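Long-range contacts in Hpr(Ser) kinase (PDB 3TQF), which probably uses ATP to phosphorylate a serine of the phosphocarrier protein HPr and removes that phosphate again, as a bifunctional kinase/phosphatase: residues F11-M17 / V90-V95; V95-I99 / L148-H152. One frame throughout, in Å; residues are numbered along the deposited sequence.

Contact 1: residues F11-M17 / V90-V95; sequences FLVIDKM and VNQHEV
Three side chains carry this contact: H93, F11 and V13. Strand 11-14 and strand 92-95 cross at 83°, with their axes 8.2 Å apart. No hydrogen bond joins them. V13 CA lies 7.4 Å from H93 CA, and M17 CA 7.2 Å from V95 CA. Residues 14-17 form a type I' beta turn, with D15 and K16 at positive phi. The turn is closed by I14 N to M17 O (2.8 Å) and M17 N to I14 O (2.9 Å). H93 is extended (phi/psi -172/154) with chi1 t, and its ring reaches strand 11-14 and the turn. V13, also chi1 t, lays CG2 over one face of that ring, a CH-pi contact 3.9 Å from the centroid. H93 CE1 lies 3.1 Å from K16 O, at the ring edge. H93 ND1 donates to E94 O (2.8 Å), which helps to orient the ring. F11 (chi1 t) points its ring edge at the backbone, with CE2 3.5 Å from H93 O. F11 CZ also packs on V95 CG2 at 3.7 Å. F11 packs on L20 and V44 as well. Strand 10-14 pairs with 17-23 as a hairpin, and 17-23 runs parallel to 92-102. The sheet curls so that 11-14 and 92-95 meet through side chains at a steep angle, consistent with the HPr kinase C-terminal domain.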
loop_
_atom_site.group_PDB
_atom_site.type_symbol
_atom_site.label_atom_id
_atom_site.label_comp_id
_atom_site.label_asym_id
_atom_site.label_seq_id
_atom_site.Cartn_x
_atom_site.Cartn_y
_atom_site.Cartn_z
ATOM N N PHE A 11 9.865 -18.220 -0.115
ATOM C CA PHE A 11 10.388 -18.339 -1.469
ATOM C C PHE A 11 9.316 -17.938 -2.464
ATOM O O PHE A 11 8.266 -18.567 -2.541
ATOM C CB PHE A 11 10.861 -19.776 -1.722
ATOM C CG PHE A 11 11.694 -19.948 -2.965
ATOM C CD1 PHE A 11 12.646 -19.012 -3.332
ATOM C CD2 PHE A 11 11.552 -21.081 -3.744
ATOM C CE1 PHE A 11 13.417 -19.188 -4.470
ATOM C CE2 PHE A 11 12.322 -21.269 -4.884
ATOM C CZ PHE A 11 13.256 -20.318 -5.248
ATOM N N LEU A 12 9.591 -16.871 -3.209
ATOM C CA LEU A 12 8.648 -16.315 -4.171
ATOM C C LEU A 12 9.324 -16.201 -5.533
ATOM O O LEU A 12 10.546 -16.059 -5.614
ATOM C CB LEU A 12 8.195 -14.928 -3.712
ATOM C CG LEU A 12 7.608 -14.831 -2.300
ATOM C CD1 LEU A 12 7.941 -13.509 -1.662
ATOM C CD2 LEU A 12 6.104 -15.051 -2.332
ATOM N N VAL A 13 8.530 -16.269 -6.599
ATOM C CA VAL A 13 9.020 -15.929 -7.923
ATOM C C VAL A 13 8.599 -14.490 -8.203
ATOM O O VAL A 13 7.406 -14.175 -8.177
ATOM C CB VAL A 13 8.475 -16.875 -9.004
ATOM C CG1 VAL A 13 9.018 -16.482 -10.375
ATOM C CG2 VAL A 13 8.846 -18.317 -8.679
ATOM N N ILE A 14 9.589 -13.624 -8.434
ATOM C CA ILE A 14 9.370 -12.208 -8.694
ATOM C C ILE A 14 10.151 -11.789 -9.927
ATOM O O ILE A 14 11.378 -11.840 -9.932
ATOM C CB ILE A 14 9.854 -11.334 -7.532
ATOM C CG1 ILE A 14 9.222 -11.778 -6.209
ATOM C CG2 ILE A 14 9.536 -9.875 -7.813
ATOM C CD1 ILE A 14 9.774 -11.045 -4.982
ATOM N N ASP A 15 9.432 -11.370 -10.967
ATOM C CA ASP A 15 10.034 -10.944 -12.230
ATOM C C ASP A 15 10.989 -12.011 -12.764
ATOM O O ASP A 15 12.114 -11.708 -13.140
ATOM C CB ASP A 15 10.754 -9.598 -12.041
ATOM C CG ASP A 15 11.167 -8.956 -13.359
ATOM O OD1 ASP A 15 10.520 -9.224 -14.395
ATOM O OD2 ASP A 15 12.145 -8.181 -13.358
ATOM N N LYS A 16 10.528 -13.259 -12.775
ATOM C CA LYS A 16 11.318 -14.424 -13.224
ATOM C C LYS A 16 12.418 -14.874 -12.242
ATOM O O LYS A 16 13.050 -15.903 -12.472
ATOM C CB LYS A 16 11.945 -14.192 -14.610
ATOM C CG LYS A 16 10.985 -13.744 -15.713
ATOM C CD LYS A 16 10.386 -14.915 -16.492
ATOM C CE LYS A 16 10.337 -14.646 -18.009
ATOM N NZ LYS A 16 9.852 -13.278 -18.360
HETATM N N MSE A 17 12.636 -14.121 -11.165
HETATM C CA MSE A 17 13.678 -14.422 -10.187
HETATM C C MSE A 17 13.111 -15.147 -8.966
HETATM O O MSE A 17 12.233 -14.629 -8.279
HETATM C CB MSE A 17 14.331 -13.131 -9.683
HETATM C CG MSE A 17 14.803 -12.156 -10.746
HETATM SE SE MSE A 17 16.604 -12.531 -11.334
HETATM C CE MSE A 17 16.199 -13.887 -12.675
ATOM N N VAL A 90 3.543 -21.805 -7.619
ATOM C CA VAL A 90 4.436 -22.622 -8.436
ATOM C C VAL A 90 5.087 -23.669 -7.541
ATOM O O VAL A 90 5.394 -23.385 -6.385
ATOM C CB VAL A 90 5.499 -21.730 -9.130
ATOM C CG1 VAL A 90 6.882 -22.321 -9.009
ATOM C CG2 VAL A 90 5.124 -21.487 -10.593
ATOM N N ASN A 91 5.283 -24.879 -8.063
ATOM C CA ASN A 91 5.812 -25.979 -7.240
ATOM C C ASN A 91 7.335 -25.951 -7.053
ATOM O O ASN A 91 7.842 -26.471 -6.058
ATOM C CB ASN A 91 5.334 -27.353 -7.742
ATOM C CG ASN A 91 5.872 -27.714 -9.119
ATOM O OD1 ASN A 91 6.479 -26.892 -9.808
ATOM N ND2 ASN A 91 5.646 -28.959 -9.527
ATOM N N GLN A 92 8.056 -25.351 -7.998
ATOM C CA GLN A 92 9.498 -25.155 -7.851
ATOM C C GLN A 92 10.035 -24.039 -8.746
ATOM O O GLN A 92 9.357 -23.578 -9.661
ATOM C CB GLN A 92 10.260 -26.458 -8.128
ATOM C CG GLN A 92 9.961 -27.102 -9.465
ATOM C CD GLN A 92 10.932 -28.217 -9.802
ATOM O OE1 GLN A 92 10.859 -29.315 -9.248
ATOM N NE2 GLN A 92 11.846 -27.942 -10.725
ATOM N N HIS A 93 11.263 -23.611 -8.466
ATOM C CA HIS A 93 11.926 -22.576 -9.246
ATOM C C HIS A 93 13.380 -22.463 -8.802
ATOM O O HIS A 93 13.714 -22.802 -7.670
ATOM C CB HIS A 93 11.215 -21.231 -9.057
ATOM C CG HIS A 93 11.561 -20.209 -10.094
ATOM N ND1 HIS A 93 12.673 -19.400 -10.000
ATOM C CD2 HIS A 93 10.935 -19.856 -11.242
ATOM C CE1 HIS A 93 12.722 -18.600 -11.049
ATOM N NE2 HIS A 93 11.677 -18.855 -11.816
ATOM N N GLU A 94 14.241 -21.988 -9.699
ATOM C CA GLU A 94 15.652 -21.764 -9.383
ATOM C C GLU A 94 15.784 -20.596 -8.407
ATOM O O GLU A 94 15.025 -19.636 -8.481
ATOM C CB GLU A 94 16.461 -21.498 -10.665
ATOM C CG GLU A 94 17.891 -20.981 -10.432
ATOM C CD GLU A 94 18.793 -21.098 -11.663
ATOM O OE1 GLU A 94 18.281 -21.023 -12.801
ATOM O OE2 GLU A 94 20.024 -21.259 -11.487
ATOM N N VAL A 95 16.744 -20.695 -7.493
ATOM C CA VAL A 95 17.043 -19.630 -6.542
ATOM C C VAL A 95 17.998 -18.655 -7.199
ATOM O O VAL A 95 19.087 -19.042 -7.604
ATOM C CB VAL A 95 17.718 -20.192 -5.273
ATOM C CG1 VAL A 95 18.109 -19.064 -4.315
ATOM C CG2 VAL A 95 16.808 -21.196 -4.586
#

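Contact 2: residues V95-I99 / L148-H152; sequences VHLSI and LVRNH
Strand 95-99 packs against helix 148-152, axes 10.1 Å apart and N-to-C directions at 135°. L97 and V149 are the nearest pair, CA to CA 8.0 Å. Most of the strand is extended, but H96 departs from extended geometry (phi/psi -111/-36). The helix is regular, with H152 N hydrogen-bonded to L148 O at 3.1 Å.

Apolar packing fills the middle. L97 (chi1 t, chi2 p) and I99 (chi1 m, chi2 t) point toward the helix. L148, with chi1 t and chi2 p, brings CD2 to 3.6 Å from I99 CD1. I99 CD1 also meets V149 CG2 at 3.9 Å. L97 CD2 lies 4.1 Å from V149 CG2.

One CH-pi contact adds to this. H152 (chi1 t, chi2 80°) presents a ring face to L97. L97 CD1 sits 3.7 Å from the ring centroid, 11° off the normal.

The polar link is indirect. H96 O and H152 NE2 are 4.0 Å apart. Water 1 bridges them, 2.7 Å from H96 O, to which it donates, and 2.7 Å from H152 NE2. The other ring nitrogen, H152 ND1, hydrogen-bonds to Y118 OH.

On the helix, R150 and N151 turn to a second subunit. R150 NH2 hydrogen-bonds to L83 O of that subunit.

This is helix-on-sheet packing in the domain core. With no direct hydrogen bond across the segments, the fit rests mainly on apolar shape, while the water and the Y118 hydroxyl satisfy the two ring nitrogens of a buried histidine.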
loop_
_atom_site.group_PDB
_atom_site.type_symbol
_atom_site.label_atom_id
_atom_site.label_comp_id
_atom_site.label_asym_id
_atom_site.label_seq_id
_atom_site.Cartn_x
_atom_site.Cartn_y
_atom_site.Cartn_z
ATOM N N VAL A 95 16.744 -20.695 -7.493
ATOM C CA VAL A 95 17.043 -19.630 -6.542
ATOM C C VAL A 95 17.998 -18.655 -7.199
ATOM O O VAL A 95 19.087 -19.042 -7.604
ATOM C CB VAL A 95 17.718 -20.192 -5.273
ATOM C CG1 VAL A 95 18.109 -19.064 -4.315
ATOM C CG2 VAL A 95 16.808 -21.196 -4.586
ATOM N N HIS A 96 17.597 -17.393 -7.303
ATOM C CA HIS A 96 18.432 -16.361 -7.926
ATOM C C HIS A 96 18.956 -15.325 -6.932
ATOM O O HIS A 96 20.080 -14.836 -7.071
ATOM C CB HIS A 96 17.643 -15.645 -9.023
ATOM C CG HIS A 96 17.357 -16.503 -10.213
ATOM N ND1 HIS A 96 18.169 -16.522 -11.325
ATOM C CD2 HIS A 96 16.356 -17.378 -10.462
ATOM C CE1 HIS A 96 17.680 -17.374 -12.209
ATOM N NE2 HIS A 96 16.578 -17.907 -11.710
ATOM N N LEU A 97 18.137 -14.983 -5.942
ATOM C CA LEU A 97 18.450 -13.897 -5.031
ATOM C C LEU A 97 17.966 -14.231 -3.632
ATOM O O LEU A 97 16.971 -14.932 -3.460
ATOM C CB LEU A 97 17.779 -12.612 -5.519
ATOM C CG LEU A 97 17.911 -11.332 -4.692
ATOM C CD1 LEU A 97 19.325 -10.785 -4.754
ATOM C CD2 LEU A 97 16.909 -10.300 -5.191
ATOM N N SER A 98 18.685 -13.715 -2.640
ATOM C CA SER A 98 18.319 -13.855 -1.243
ATOM C C SER A 98 18.254 -12.466 -0.626
ATOM O O SER A 98 19.264 -11.784 -0.551
ATOM C CB SER A 98 19.363 -14.704 -0.525
ATOM O OG SER A 98 19.277 -14.556 0.882
ATOM N N ILE A 99 17.070 -12.040 -0.205
ATOM C CA ILE A 99 16.916 -10.750 0.461
ATOM C C ILE A 99 16.735 -10.965 1.955
ATOM O O ILE A 99 15.913 -11.769 2.383
ATOM C CB ILE A 99 15.719 -9.951 -0.084
ATOM C CG1 ILE A 99 15.905 -9.651 -1.571
ATOM C CG2 ILE A 99 15.555 -8.647 0.686
ATOM C CD1 ILE A 99 14.687 -9.048 -2.215
ATOM N N LEU A 148 13.492 -3.620 -6.087
ATOM C CA LEU A 148 14.813 -4.159 -5.769
ATOM C C LEU A 148 15.136 -5.380 -6.617
ATOM O O LEU A 148 16.273 -5.545 -7.064
ATOM C CB LEU A 148 14.879 -4.556 -4.299
ATOM C CG LEU A 148 16.242 -4.968 -3.755
ATOM C CD1 LEU A 148 17.134 -3.752 -3.557
ATOM C CD2 LEU A 148 16.064 -5.720 -2.452
ATOM N N VAL A 149 14.136 -6.236 -6.825
ATOM C CA VAL A 149 14.322 -7.494 -7.552
ATOM C C VAL A 149 14.461 -7.244 -9.043
ATOM O O VAL A 149 15.286 -7.865 -9.697
ATOM C CB VAL A 149 13.157 -8.483 -7.294
ATOM C CG1 VAL A 149 13.272 -9.708 -8.188
ATOM C CG2 VAL A 149 13.127 -8.901 -5.829
ATOM N N ARG A 150 13.656 -6.332 -9.577
ATOM C CA ARG A 150 13.719 -5.979 -11.001
ATOM C C ARG A 150 15.050 -5.321 -11.341
ATOM O O ARG A 150 15.610 -5.565 -12.406
ATOM C CB ARG A 150 12.557 -5.058 -11.382
ATOM C CG ARG A 150 11.190 -5.729 -11.285
ATOM C CD ARG A 150 10.072 -4.737 -11.460
ATOM N NE ARG A 150 10.034 -4.224 -12.824
ATOM C CZ ARG A 150 9.528 -3.050 -13.187
ATOM N NH1 ARG A 150 9.002 -2.222 -12.290
ATOM N NH2 ARG A 150 9.555 -2.697 -14.463
ATOM N N ASN A 151 15.548 -4.489 -10.431
ATOM C CA ASN A 151 16.873 -3.886 -10.576
ATOM C C ASN A 151 17.961 -4.936 -10.564
ATOM O O ASN A 151 18.933 -4.837 -11.313
ATOM C CB ASN A 151 17.148 -2.860 -9.463
ATOM C CG ASN A 151 16.905 -1.431 -9.905
ATOM O OD1 ASN A 151 16.169 -1.175 -10.852
ATOM N ND2 ASN A 151 17.533 -0.491 -9.219
ATOM N N HIS A 152 17.798 -5.939 -9.707
ATOM C CA HIS A 152 18.764 -7.028 -9.623
ATOM C C HIS A 152 18.835 -7.807 -10.938
ATOM O O HIS A 152 19.925 -8.117 -11.418
ATOM C CB HIS A 152 18.433 -7.972 -8.462
ATOM C CG HIS A 152 19.334 -9.161 -8.389
ATOM N ND1 HIS A 152 20.594 -9.104 -7.836
ATOM C CD2 HIS A 152 19.174 -10.429 -8.833
ATOM C CE1 HIS A 152 21.168 -10.292 -7.932
ATOM N NE2 HIS A 152 20.325 -11.113 -8.533
HETATM O O HOH W 1 20.971 -13.593 -9.307
#

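The two contacts are neighbours, their centres 10 Å apart, and both use strand 92-102. They share V95, where contact 1 ends and contact 2 begins, so they follow in series along the chain. Contact 1 joins two parts of the curled sheet. Contact 2 packs helix 141-165 onto the same sheet. They also touch directly: I14 O lies 3.3 Å from V149 CG1, and CE of selenomethionine M17 lies 3.6 Å from H96 ND1. D15 also forms a salt bridge with R153 of the helix. The hairpin, the long strand and the helix thus pack together as one unit, contact 2 the more deeply buried, and the helix also meets a second subunit.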